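Local coordinates for protein L-iditol 2-dehydrogenase (Clostridium scindens, PDB 4OH1) that probably oxidises L-iditol and related polyols with NAD+ as a zinc-dependent dehydrogenase of the alcohol dehydrogenase family, at residues Y102-G107 with M138-P143; E34-K39 with S85-M90. One frame throughout, in Å; residues are numbered along the deposited sequence.

Contact 1 (Y102-G107 with M138-P143). With ZN (zinc ion), chain C.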
loop_
_atom_site.group_PDB
_atom_site.type_symbol
_atom_site.label_atom_id
_atom_site.label_comp_id
_atom_site.label_asym_id
_atom_site.label_seq_id
_atom_site.Cartn_x
_atom_site.Cartn_y
_atom_site.Cartn_z
ATOM N N TYR A 102 -8.069 25.802 -8.016
ATOM C CA TYR A 102 -7.830 26.459 -9.275
ATOM C C TYR A 102 -7.966 25.478 -10.422
ATOM O O TYR A 102 -8.249 25.883 -11.551
ATOM C CB TYR A 102 -6.410 27.109 -9.304
ATOM C CG TYR A 102 -5.274 26.078 -9.229
ATOM C CD1 TYR A 102 -4.795 25.623 -8.004
ATOM C CD2 TYR A 102 -4.750 25.519 -10.358
ATOM C CE1 TYR A 102 -3.789 24.657 -7.924
ATOM C CE2 TYR A 102 -3.752 24.544 -10.296
ATOM C CZ TYR A 102 -3.275 24.125 -9.077
ATOM O OH TYR A 102 -2.311 23.135 -9.003
ATOM N N ALA A 103 -7.718 24.196 -10.170
ATOM C CA ALA A 103 -7.588 23.225 -11.272
ATOM C C ALA A 103 -8.964 22.683 -11.659
ATOM O O ALA A 103 -9.713 22.276 -10.801
ATOM C CB ALA A 103 -6.664 22.070 -10.848
ATOM N N LYS A 104 -9.277 22.694 -12.954
ATOM C CA LYS A 104 -10.516 22.152 -13.491
ATOM C C LYS A 104 -10.243 20.864 -14.271
ATOM O O LYS A 104 -9.656 20.887 -15.357
ATOM C CB LYS A 104 -11.175 23.170 -14.414
ATOM C CG LYS A 104 -12.516 22.704 -15.046
ATOM C CD LYS A 104 -13.495 22.308 -13.995
ATOM C CE LYS A 104 -14.875 22.121 -14.521
ATOM N NZ LYS A 104 -14.900 21.008 -15.470
ATOM N N TYR A 105 -10.727 19.749 -13.731
ATOM C CA TYR A 105 -10.562 18.462 -14.388
ATOM C C TYR A 105 -11.678 18.247 -15.435
ATOM O O TYR A 105 -12.807 18.652 -15.212
ATOM C CB TYR A 105 -10.619 17.361 -13.322
ATOM C CG TYR A 105 -9.761 17.694 -12.127
ATOM C CD1 TYR A 105 -8.414 18.034 -12.296
ATOM C CD2 TYR A 105 -10.285 17.697 -10.841
ATOM C CE1 TYR A 105 -7.605 18.372 -11.211
ATOM C CE2 TYR A 105 -9.474 18.026 -9.727
ATOM C CZ TYR A 105 -8.130 18.354 -9.931
ATOM O OH TYR A 105 -7.286 18.674 -8.890
ATOM N N CYS A 106 -11.376 17.608 -16.558
ATOM C CA CYS A 106 -12.372 17.484 -17.623
ATOM C C CYS A 106 -13.299 16.298 -17.370
ATOM O O CYS A 106 -14.407 16.227 -17.921
ATOM C CB CYS A 106 -11.678 17.329 -18.979
ATOM S SG CYS A 106 -11.094 15.668 -19.303
ATOM N N GLY A 107 -12.841 15.320 -16.593
ATOM C CA GLY A 107 -13.692 14.197 -16.234
ATOM C C GLY A 107 -13.979 13.281 -17.383
ATOM O O GLY A 107 -14.759 12.340 -17.231
HETATM N N MSE A 138 -18.679 24.518 -10.081
HETATM C CA MSE A 138 -19.052 23.993 -8.773
HETATM C C MSE A 138 -18.130 22.845 -8.261
HETATM O O MSE A 138 -17.895 22.733 -7.102
HETATM C CB MSE A 138 -20.508 23.521 -8.820
HETATM C CG MSE A 138 -20.764 22.361 -9.763
HETATM SE SE MSE A 138 -22.716 22.085 -10.113
HETATM C CE MSE A 138 -22.551 20.448 -11.237
ATOM N N SER A 139 -17.596 22.026 -9.151
ATOM C CA SER A 139 -16.666 21.006 -8.807
ATOM C C SER A 139 -15.389 21.556 -8.185
ATOM O O SER A 139 -14.718 20.835 -7.501
ATOM C CB SER A 139 -16.287 20.188 -10.021
ATOM O OG SER A 139 -15.489 20.936 -10.949
ATOM N N GLN A 140 -15.119 22.847 -8.328
ATOM C CA GLN A 140 -13.920 23.446 -7.774
ATOM C C GLN A 140 -14.171 24.048 -6.442
ATOM O O GLN A 140 -13.259 24.565 -5.888
ATOM C CB GLN A 140 -13.383 24.538 -8.713
ATOM C CG GLN A 140 -13.049 23.981 -10.079
ATOM C CD GLN A 140 -12.601 25.029 -11.079
ATOM O OE1 GLN A 140 -13.403 25.476 -11.899
ATOM N NE2 GLN A 140 -11.315 25.387 -11.054
ATOM N N ILE A 141 -15.391 24.020 -5.921
ATOM C CA ILE A 141 -15.709 24.829 -4.756
ATOM C C ILE A 141 -15.965 23.964 -3.584
ATOM O O ILE A 141 -16.787 23.066 -3.693
ATOM C CB ILE A 141 -16.978 25.688 -5.014
ATOM C CG1 ILE A 141 -16.694 26.745 -6.063
ATOM C CG2 ILE A 141 -17.481 26.334 -3.759
ATOM C CD1 ILE A 141 -15.603 27.721 -5.714
ATOM N N PHE A 142 -15.328 24.268 -2.447
ATOM C CA PHE A 142 -15.373 23.382 -1.267
ATOM C C PHE A 142 -15.820 24.124 -0.054
ATOM O O PHE A 142 -15.241 25.106 0.304
ATOM C CB PHE A 142 -13.966 22.787 -0.931
ATOM C CG PHE A 142 -13.468 21.809 -1.958
ATOM C CD1 PHE A 142 -12.817 22.246 -3.085
ATOM C CD2 PHE A 142 -13.764 20.480 -1.832
ATOM C CE1 PHE A 142 -12.412 21.333 -4.077
ATOM C CE2 PHE A 142 -13.363 19.551 -2.810
ATOM C CZ PHE A 142 -12.665 19.993 -3.921
ATOM N N PRO A 143 -16.820 23.632 0.632
ATOM C CA PRO A 143 -17.207 24.377 1.823
ATOM C C PRO A 143 -16.305 24.098 3.015
ATOM O O PRO A 143 -15.745 23.005 3.155
ATOM C CB PRO A 143 -18.630 23.889 2.104
ATOM C CG PRO A 143 -18.591 22.524 1.646
ATOM C CD PRO A 143 -17.743 22.544 0.355
HETATM ZN ZN ZN C . -9.277 14.993 -17.931
HETATM O O HOH W 1 -13.036 19.768 -11.625
#
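The amide end of Gln140 lies against the methylenes of Lys104, the two chains crossing at about a right angle, with Lys104 CD 3.8 Å from Gln140 OE1. Lys104 leaves the backbone with CG anti to N (chi1 -180°) and bends at chi2, and its long aliphatic part lies beside the amide. CE also comes within 3.8 Å of Ser139 OG. A lysine suits this place because its methylenes can pack while its amine turns back: NZ donates to Tyr105 O at 3.2 Å, tilted 32° from the carbonyl plane.

The polar ends are satisfied mainly by neighbours of the segments. The amide of Gln140 can serve donor and acceptor needs at once. NE2 bonds to Asn101 O and also comes 3.1 Å from Tyr102 O, while OE1 accepts from the backbone N of His137. Ser139 OG bonds to His137 ND1 and, at 2.8 Å, to a water; the same water accepts from Tyr105 N over 3.1 Å and so bridges the segments.

Metal binding follows directly in 102-107: Cys106 SG holds a zinc ion at 2.4 Å, a site completed by Cys109, Cys112 and Cys120. At the other end of this segment, the Tyr102 ring meets His74, a ligand of the other zinc ion, edge-to-face. Strand 103-104 pairs with 124-125, whereas strand 141-143 runs antiparallel to 97-100, and Arg113 of a second subunit bonds to Ile141 O.

Contact 2 (E34-K39 with S85-M90)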
loop_
_atom_site.group_PDB
_atom_site.type_symbol
_atom_site.label_atom_id
_atom_site.label_comp_id
_atom_site.label_asym_id
_atom_site.label_seq_id
_atom_site.Cartn_x
_atom_site.Cartn_y
_atom_site.Cartn_z
ATOM N N GLU A 34 -23.677 25.885 -13.887
ATOM C CA GLU A 34 -22.890 25.050 -13.006
ATOM C C GLU A 34 -21.761 25.764 -12.274
ATOM O O GLU A 34 -20.938 25.094 -11.621
ATOM C CB GLU A 34 -22.345 23.863 -13.786
ATOM C CG GLU A 34 -23.465 23.029 -14.360
ATOM C CD GLU A 34 -22.988 21.734 -14.921
ATOM O OE1 GLU A 34 -21.794 21.380 -14.791
ATOM O OE2 GLU A 34 -23.823 21.060 -15.515
ATOM N N GLU A 35 -21.747 27.100 -12.352
ATOM C CA GLU A 35 -20.657 27.888 -11.816
ATOM C C GLU A 35 -21.101 28.639 -10.599
ATOM O O GLU A 35 -22.279 28.713 -10.315
ATOM C CB GLU A 35 -20.125 28.868 -12.859
ATOM C CG GLU A 35 -19.318 28.193 -13.942
ATOM C CD GLU A 35 -18.870 29.138 -15.061
ATOM O OE1 GLU A 35 -19.450 30.217 -15.296
ATOM O OE2 GLU A 35 -17.912 28.766 -15.742
ATOM N N ILE A 36 -20.130 29.200 -9.883
ATOM C CA ILE A 36 -20.348 29.828 -8.599
ATOM C C ILE A 36 -19.416 31.007 -8.572
ATOM O O ILE A 36 -18.238 30.890 -8.945
ATOM C CB ILE A 36 -19.956 28.865 -7.452
ATOM C CG1 ILE A 36 -20.811 27.602 -7.498
ATOM C CG2 ILE A 36 -20.132 29.531 -6.126
ATOM C CD1 ILE A 36 -20.611 26.718 -6.338
ATOM N N ARG A 37 -19.912 32.146 -8.106
ATOM C CA ARG A 37 -19.073 33.288 -7.926
ATOM C C ARG A 37 -18.803 33.460 -6.445
ATOM O O ARG A 37 -19.710 33.386 -5.605
ATOM C CB ARG A 37 -19.721 34.533 -8.492
ATOM C CG ARG A 37 -18.833 35.748 -8.318
ATOM C CD ARG A 37 -19.666 36.991 -8.102
ATOM N NE ARG A 37 -20.233 37.365 -9.342
ATOM C CZ ARG A 37 -21.409 37.965 -9.514
ATOM N NH1 ARG A 37 -22.215 38.298 -8.510
ATOM N NH2 ARG A 37 -21.772 38.230 -10.744
ATOM N N ILE A 38 -17.526 33.686 -6.153
ATOM C CA ILE A 38 -17.023 33.882 -4.818
ATOM C C ILE A 38 -16.706 35.318 -4.631
ATOM O O ILE A 38 -16.062 35.941 -5.462
ATOM C CB ILE A 38 -15.612 33.148 -4.567
ATOM C CG1 ILE A 38 -15.668 31.689 -4.875
ATOM C CG2 ILE A 38 -15.160 33.285 -3.154
ATOM C CD1 ILE A 38 -16.947 31.102 -4.408
ATOM N N LYS A 39 -17.059 35.822 -3.488
ATOM C CA LYS A 39 -16.491 37.042 -3.059
ATOM C C LYS A 39 -15.227 36.658 -2.281
ATOM O O LYS A 39 -15.320 36.019 -1.225
ATOM C CB LYS A 39 -17.420 37.758 -2.126
ATOM C CG LYS A 39 -16.960 39.117 -1.883
ATOM C CD LYS A 39 -17.412 39.689 -0.585
ATOM C CE LYS A 39 -17.055 41.168 -0.619
ATOM N NZ LYS A 39 -17.322 41.761 0.689
ATOM N N SER A 85 -28.069 28.057 -11.393
ATOM C CA SER A 85 -29.176 27.202 -11.031
ATOM C C SER A 85 -28.780 25.738 -10.844
ATOM O O SER A 85 -29.247 25.113 -9.909
ATOM C CB SER A 85 -30.318 27.351 -12.066
ATOM O OG SER A 85 -29.838 27.212 -13.390
ATOM N N THR A 86 -27.905 25.169 -11.662
ATOM C CA THR A 86 -27.533 23.775 -11.414
ATOM C C THR A 86 -26.770 23.654 -10.079
ATOM O O THR A 86 -27.017 22.765 -9.240
ATOM C CB THR A 86 -26.686 23.210 -12.526
ATOM O OG1 THR A 86 -27.405 23.303 -13.740
ATOM C CG2 THR A 86 -26.384 21.749 -12.271
ATOM N N ALA A 87 -25.875 24.587 -9.848
ATOM C CA ALA A 87 -25.112 24.517 -8.624
ATOM C C ALA A 87 -25.987 24.671 -7.386
ATOM O O ALA A 87 -25.704 24.074 -6.358
ATOM C CB ALA A 87 -24.026 25.549 -8.641
ATOM N N GLU A 88 -27.039 25.486 -7.474
ATOM C CA GLU A 88 -27.914 25.685 -6.329
ATOM C C GLU A 88 -28.575 24.368 -6.004
ATOM O O GLU A 88 -28.760 24.026 -4.850
ATOM C CB GLU A 88 -28.994 26.756 -6.612
ATOM C CG GLU A 88 -29.234 27.621 -5.418
ATOM C CD GLU A 88 -30.101 28.803 -5.683
ATOM O OE1 GLU A 88 -31.134 28.644 -6.329
ATOM O OE2 GLU A 88 -29.737 29.920 -5.253
ATOM N N LYS A 89 -28.930 23.641 -7.053
ATOM C CA LYS A 89 -29.560 22.343 -6.941
ATOM C C LYS A 89 -28.626 21.309 -6.292
ATOM O O LYS A 89 -29.117 20.373 -5.673
ATOM C CB LYS A 89 -29.995 21.895 -8.335
ATOM C CG LYS A 89 -30.696 20.564 -8.391
ATOM C CD LYS A 89 -30.694 19.948 -9.810
ATOM C CE LYS A 89 -30.239 18.458 -9.809
ATOM N NZ LYS A 89 -31.252 17.651 -10.492
HETATM N N MSE A 90 -27.300 21.463 -6.436
HETATM C CA MSE A 90 -26.335 20.587 -5.777
HETATM C C MSE A 90 -26.027 21.054 -4.355
HETATM O O MSE A 90 -25.078 20.576 -3.703
HETATM C CB MSE A 90 -25.045 20.531 -6.578
HETATM C CG MSE A 90 -25.254 19.988 -7.959
HETATM SE SE MSE A 90 -25.509 18.045 -7.985
HETATM C CE MSE A 90 -27.025 18.016 -9.258
#
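Glu34 lays its methylene CG against Thr86, 3.7 Å from CB and 3.8 Å from CG2, the two side chains lying side by side and pointing the same way. It is mainly this methylene that packs; the chain is extended beyond CG, the carboxylate runs on past Thr86, and OE1 bonds to His137 NE2. Threonine fits the partly exposed helix face because its branched CB offers carbon to Glu34: CG2 stands anti to the backbone N, with OG1 on the other branch at chi1 -59°.

The next residue, Ala87, points toward 34-39 from a buried position. Its CB lies 4.0 Å from Ile36 CG1 and equally far from Glu35 O. So small a side chain lets the helix come close to the residue just before the strand, with the CA atoms of Glu34 and Ala87 4.9 Å apart. Ile36 turns CG1 to the methyl, and its side chain also touches Phe92, Ile80 and Ile141.

The contact is mostly van der Waals packing of carbon, with a backbone carbonyl beside the Ala87 methyl, while the helix bonds within itself, as from Lys89 N to Ser85 O at 3.2 Å. A short helix following strand 75-83 and packing on the start of its antiparallel partner 35-44 belongs here to the GroES-like domain of the zinc-containing alcohol dehydrogenases.

How the contacts relate
Both contacts are partly buried and lie in the GroES-like domain, their centres about 12 Å apart. They share one sheet, which contact 1 reaches through strand 141-143 and contact 2 through strand 35-44; a probable hydrogen bond from Met138 N to Glu34 O joins them. Carbon packing joins them too, as Ile141 lies against Ile36 and Ile38, and the selenium of Met138 lies against Ala87. His137 serves both, bonding to Ser139 and Glu34. Their chemistry differs: contact 1 uses a glutamine amide, lysine methylenes and a bridging water, with the four-cysteine zinc site next door on one segment, whereas contact 2, farther from the chain's centre, relies on carbon contacts under a short helix.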